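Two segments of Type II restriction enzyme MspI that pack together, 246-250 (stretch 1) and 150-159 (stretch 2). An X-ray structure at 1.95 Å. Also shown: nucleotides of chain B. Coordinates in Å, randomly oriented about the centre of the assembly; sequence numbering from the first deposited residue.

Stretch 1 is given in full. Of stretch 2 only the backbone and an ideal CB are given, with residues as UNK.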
# COMPACT_ATOMS: atom_id res chain seq x y z
N ASN E 246 -4.87 -2.97 -11.44
CA ASN E 246 -4.90 -2.36 -12.77
C ASN E 246 -3.51 -2.50 -13.36
O ASN E 246 -2.54 -1.99 -12.80
CB ASN E 246 -5.29 -0.89 -12.68
CG ASN E 246 -6.58 -0.67 -11.92
OD1 ASN E 246 -6.60 -0.67 -10.69
ND2 ASN E 246 -7.67 -0.50 -12.65
N TRP E 247 -3.42 -3.22 -14.48
CA TRP E 247 -2.14 -3.43 -15.16
C TRP E 247 -1.85 -2.32 -16.17
O TRP E 247 -2.66 -2.05 -17.05
CB TRP E 247 -2.16 -4.77 -15.92
CG TRP E 247 -2.23 -6.00 -15.07
CD1 TRP E 247 -2.83 -6.14 -13.86
CD2 TRP E 247 -1.73 -7.31 -15.43
NE1 TRP E 247 -2.74 -7.45 -13.43
CE2 TRP E 247 -2.07 -8.18 -14.38
CE3 TRP E 247 -1.04 -7.81 -16.54
CZ2 TRP E 247 -1.75 -9.54 -14.40
CZ3 TRP E 247 -0.71 -9.17 -16.56
CH2 TRP E 247 -1.07 -10.02 -15.49
N THR E 248 -0.68 -1.69 -16.07
CA THR E 248 -0.33 -0.66 -17.03
C THR E 248 1.20 -0.62 -17.17
O THR E 248 1.87 -1.61 -16.87
CB THR E 248 -0.93 0.72 -16.63
OG1 THR E 248 -0.57 1.70 -17.61
CG2 THR E 248 -0.44 1.14 -15.26
N TYR E 249 1.76 0.50 -17.61
CA TYR E 249 3.21 0.53 -17.77
C TYR E 249 3.94 1.61 -16.98
O TYR E 249 3.37 2.66 -16.66
CB TYR E 249 3.60 0.65 -19.26
CG TYR E 249 3.48 2.04 -19.86
CD1 TYR E 249 2.26 2.53 -20.34
CD2 TYR E 249 4.60 2.86 -19.96
CE1 TYR E 249 2.17 3.80 -20.91
CE2 TYR E 249 4.52 4.13 -20.52
CZ TYR E 249 3.31 4.60 -21.00
OH TYR E 249 3.26 5.85 -21.56
N ALA E 250 5.19 1.31 -16.65
CA ALA E 250 6.04 2.23 -15.92
C ALA E 250 6.71 3.08 -17.00
O ALA E 250 7.27 2.54 -17.95
CB ALA E 250 7.10 1.46 -15.12
N UNK E 150 2.38 -14.29 -22.05
CA UNK E 150 1.24 -13.38 -22.19
C UNK E 150 1.51 -12.17 -21.29
O UNK E 150 1.22 -11.03 -21.66
CB UNK E 150 -0.08 -14.07 -21.82
N UNK E 151 2.08 -12.42 -20.11
CA UNK E 151 2.41 -11.32 -19.22
C UNK E 151 3.49 -10.48 -19.90
O UNK E 151 3.41 -9.24 -19.89
CB UNK E 151 2.87 -11.83 -17.85
N UNK E 152 4.48 -11.13 -20.50
CA UNK E 152 5.55 -10.41 -21.18
C UNK E 152 5.01 -9.59 -22.34
O UNK E 152 5.51 -8.51 -22.63
CB UNK E 152 6.62 -11.39 -21.68
N UNK E 153 3.99 -10.12 -23.03
CA UNK E 153 3.40 -9.40 -24.15
C UNK E 153 2.80 -8.10 -23.64
O UNK E 153 2.93 -7.06 -24.29
CB UNK E 153 2.34 -10.25 -24.86
N UNK E 154 2.15 -8.17 -22.49
CA UNK E 154 1.54 -7.00 -21.88
C UNK E 154 2.64 -5.98 -21.56
O UNK E 154 2.50 -4.79 -21.81
CB UNK E 154 0.76 -7.38 -20.62
N UNK E 155 3.75 -6.47 -21.00
CA UNK E 155 4.86 -5.59 -20.67
C UNK E 155 5.39 -4.92 -21.93
O UNK E 155 5.57 -3.70 -21.97
CB UNK E 155 5.97 -6.37 -19.97
N UNK E 156 5.64 -5.71 -22.97
CA UNK E 156 6.16 -5.14 -24.21
C UNK E 156 5.24 -4.17 -24.92
O UNK E 156 5.70 -3.18 -25.49
CB UNK E 156 6.50 -6.28 -25.18
N UNK E 157 3.94 -4.45 -24.91
CA UNK E 157 2.97 -3.59 -25.58
C UNK E 157 2.59 -2.37 -24.74
O UNK E 157 2.10 -1.37 -25.26
CB UNK E 157 1.71 -4.39 -25.92
N UNK E 158 2.83 -2.48 -23.43
CA UNK E 158 2.53 -1.44 -22.45
C UNK E 158 1.03 -1.32 -22.17
O UNK E 158 0.56 -0.35 -21.59
CB UNK E 158 3.07 -0.10 -22.94
N UNK E 159 0.29 -2.35 -22.57
CA UNK E 159 -1.14 -2.43 -22.34
C UNK E 159 -1.61 -3.74 -22.95
O UNK E 159 -0.80 -4.51 -23.47
CB UNK E 159 -1.88 -1.23 -22.93
P DC B 4 -2.41 3.05 -25.30
OP1 DC B 4 -2.57 3.28 -26.76
OP2 DC B 4 -1.48 2.00 -24.82
O5' DC B 4 -2.01 4.43 -24.61
C5' DC B 4 -2.80 5.60 -24.86
C4' DC B 4 -2.21 6.80 -24.16
O4' DC B 4 -2.43 6.69 -22.73
C3' DC B 4 -0.71 7.04 -24.35
O3' DC B 4 -0.46 8.44 -24.50
C2' DC B 4 -0.13 6.56 -23.03
C1' DC B 4 -1.21 6.99 -22.07
N1 DC B 4 -1.21 6.30 -20.77
C2 DC B 4 -1.24 7.07 -19.60
O2 DC B 4 -1.33 8.31 -19.71
N3 DC B 4 -1.18 6.46 -18.39
C4 DC B 4 -1.09 5.13 -18.32
N4 DC B 4 -1.01 4.57 -17.11
C5 DC B 4 -1.08 4.32 -19.50
C6 DC B 4 -1.14 4.94 -20.69
P DC B 5 1.00 8.95 -24.96
OP1 DC B 5 0.78 10.04 -25.95
OP2 DC B 5 1.88 7.81 -25.31
O5' DC B 5 1.63 9.65 -23.67
C5' DC B 5 1.60 9.01 -22.40
C4' DC B 5 1.76 10.04 -21.31
O4' DC B 5 1.25 9.47 -20.09
C3' DC B 5 3.20 10.50 -21.03
O3' DC B 5 3.29 11.92 -20.90
C2' DC B 5 3.54 9.82 -19.71
C1' DC B 5 2.19 9.64 -19.04
N1 DC B 5 2.13 8.46 -18.18
C2 DC B 5 1.87 8.64 -16.84
O2 DC B 5 1.62 9.78 -16.44
N3 DC B 5 1.90 7.57 -16.00
C4 DC B 5 2.15 6.35 -16.49
N4 DC B 5 2.18 5.33 -15.62
C5 DC B 5 2.38 6.13 -17.87
C6 DC B 5 2.36 7.20 -18.68
P DC B 3 -5.87 -1.94 -22.10
OP1 DC B 3 -6.21 -2.65 -23.36
OP2 DC B 3 -4.89 -2.55 -21.16
O5' DC B 3 -5.35 -0.50 -22.50
C5' DC B 3 -6.17 0.35 -23.30
C4' DC B 3 -5.57 1.73 -23.39
O4' DC B 3 -5.74 2.44 -22.13
C3' DC B 3 -4.08 1.79 -23.72
O3' DC B 3 -3.88 2.77 -24.73
C2' DC B 3 -3.44 2.24 -22.41
C1' DC B 3 -4.53 3.11 -21.82
N1 DC B 3 -4.49 3.32 -20.37
C2 DC B 3 -4.53 4.64 -19.89
O2 DC B 3 -4.59 5.57 -20.70
N3 DC B 3 -4.50 4.86 -18.55
C4 DC B 3 -4.44 3.84 -17.71
N4 DC B 3 -4.41 4.11 -16.40
C5 DC B 3 -4.39 2.48 -18.16
C6 DC B 3 -4.42 2.27 -19.49

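Stretch 2 is a helix through 157 that runs at 50° to the strand of stretch 1. At 150 the ideal CB points sideways and stretch 1 offers nothing within 5.5 Å, so the contact sets no demand; the residue is Leu150, whose end leads away. Position 151 also points sideways, but its ideal CB lies 4.6 Å from Trp247 CZ3, at the rim of the indole. An aliphatic or other apolar side chain would suit it. It is Ile151, which places CG1 4.2 Å from Trp247 CH2, near the plane of the ring.

Positions 152 and 153 are out of reach of stretch 1, and long polar chains are as acceptable there as any. They are Arg152 and Lys153.

Position 154 points toward stretch 1, its ideal CB 4.5 Å from Trp247 CE3, and the backbone carbonyl of Thr248 offers an acceptor beyond. Apolar or aromatic groups could cover the indole, while an aromatic with a polar edge could also address the strand. The residue is His154. Its ring presents a face to the edge of the Trp247 six-membered ring, centroids 5.4 Å apart and planes at 64°, and His154 CE1 lies 3.7 Å from Trp247 CB. No direct hydrogen bond joins the stretches; instead a water lies 2.8 Å from His154 ND1 and donates to Thr248 O, also at 2.8 Å.

Position 155 points away, and 156 and 157 are out of reach, so many polar residues would fit: they are Gln155, Asn156 and Asp157, whose OD2 accepts a hydrogen bond from Lys153 NZ at 3.2 Å, as part of a salt bridge.

Position 158 leaves the helix with positive phi (74°), a conformation easiest for glycine and tolerated by asparagine. Yet its ideal CB is 3.8 Å from Tyr249 CG, so a flat or extended side chain could cover the phenol ring. The residue is Gln158. Its CD lies over one ring face, opposite the face covered by DC5 of chain B, and NE2 approaches Tyr249 CD2 to 3.3 Å. NE2 also donates to a water (2.9 Å) that in turn donates to Ala250 O (2.8 Å). Another water donates to Gln158 O and also hydrogen-bonds Thr248 OG1, both at 2.7 Å.

At 159 CB points sideways, with no stretch 1 atom within 5.5 Å but the DNA backbone nearby, favouring something small or polar. Ser159 places CB 3.6 Å from O5' of DC3.

Stretch 2, residues 150-159: LIRKHQNDQS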
# COMPACT_ATOMS: atom_id res chain seq x y z
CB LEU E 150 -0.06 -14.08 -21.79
CG LEU E 150 -0.57 -15.12 -22.81
CD1 LEU E 150 -1.69 -15.96 -22.20
CD2 LEU E 150 -1.06 -14.41 -24.06
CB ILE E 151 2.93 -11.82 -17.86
CG1 ILE E 151 1.82 -12.59 -17.14
CG2 ILE E 151 3.40 -10.63 -17.01
CD1 ILE E 151 2.26 -13.29 -15.85
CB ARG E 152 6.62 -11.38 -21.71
CG ARG E 152 7.92 -10.69 -22.14
CD ARG E 152 8.76 -11.55 -23.08
NE ARG E 152 9.07 -12.87 -22.54
CZ ARG E 152 9.85 -13.10 -21.48
NH1 ARG E 152 10.42 -12.10 -20.83
NH2 ARG E 152 10.06 -14.35 -21.09
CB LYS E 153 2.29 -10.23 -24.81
CG LYS E 153 1.59 -9.49 -25.95
CD LYS E 153 0.51 -10.34 -26.61
CE LYS E 153 -0.20 -9.58 -27.73
NZ LYS E 153 0.75 -9.05 -28.76
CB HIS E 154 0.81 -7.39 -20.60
CG HIS E 154 -0.22 -6.40 -20.15
ND1 HIS E 154 0.10 -5.11 -19.77
CD2 HIS E 154 -1.57 -6.49 -20.06
CE1 HIS E 154 -1.00 -4.46 -19.45
NE2 HIS E 154 -2.03 -5.28 -19.62
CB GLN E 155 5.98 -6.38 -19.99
CG GLN E 155 7.29 -5.61 -19.81
CD GLN E 155 8.25 -6.32 -18.85
OE1 GLN E 155 7.98 -6.44 -17.66
NE2 GLN E 155 9.38 -6.79 -19.38
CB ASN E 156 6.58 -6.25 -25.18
CG ASN E 156 7.87 -6.91 -24.76
OD1 ASN E 156 8.80 -6.24 -24.29
ND2 ASN E 156 7.95 -8.22 -24.94
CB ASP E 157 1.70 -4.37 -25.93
CG ASP E 157 1.92 -5.44 -27.00
OD1 ASP E 157 2.97 -5.41 -27.66
OD2 ASP E 157 1.03 -6.29 -27.18
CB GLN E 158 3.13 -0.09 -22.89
CG GLN E 158 4.67 -0.12 -22.89
CD GLN E 158 5.32 1.25 -23.01
OE1 GLN E 158 4.85 2.12 -23.74
NE2 GLN E 158 6.42 1.44 -22.31
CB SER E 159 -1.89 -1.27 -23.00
OG SER E 159 -2.16 -1.55 -24.36
O HOH W 1 2.20 -3.49 -18.93
O HOH W 2 -1.35 0.74 -20.04
O HOH W 3 7.59 0.50 -19.88
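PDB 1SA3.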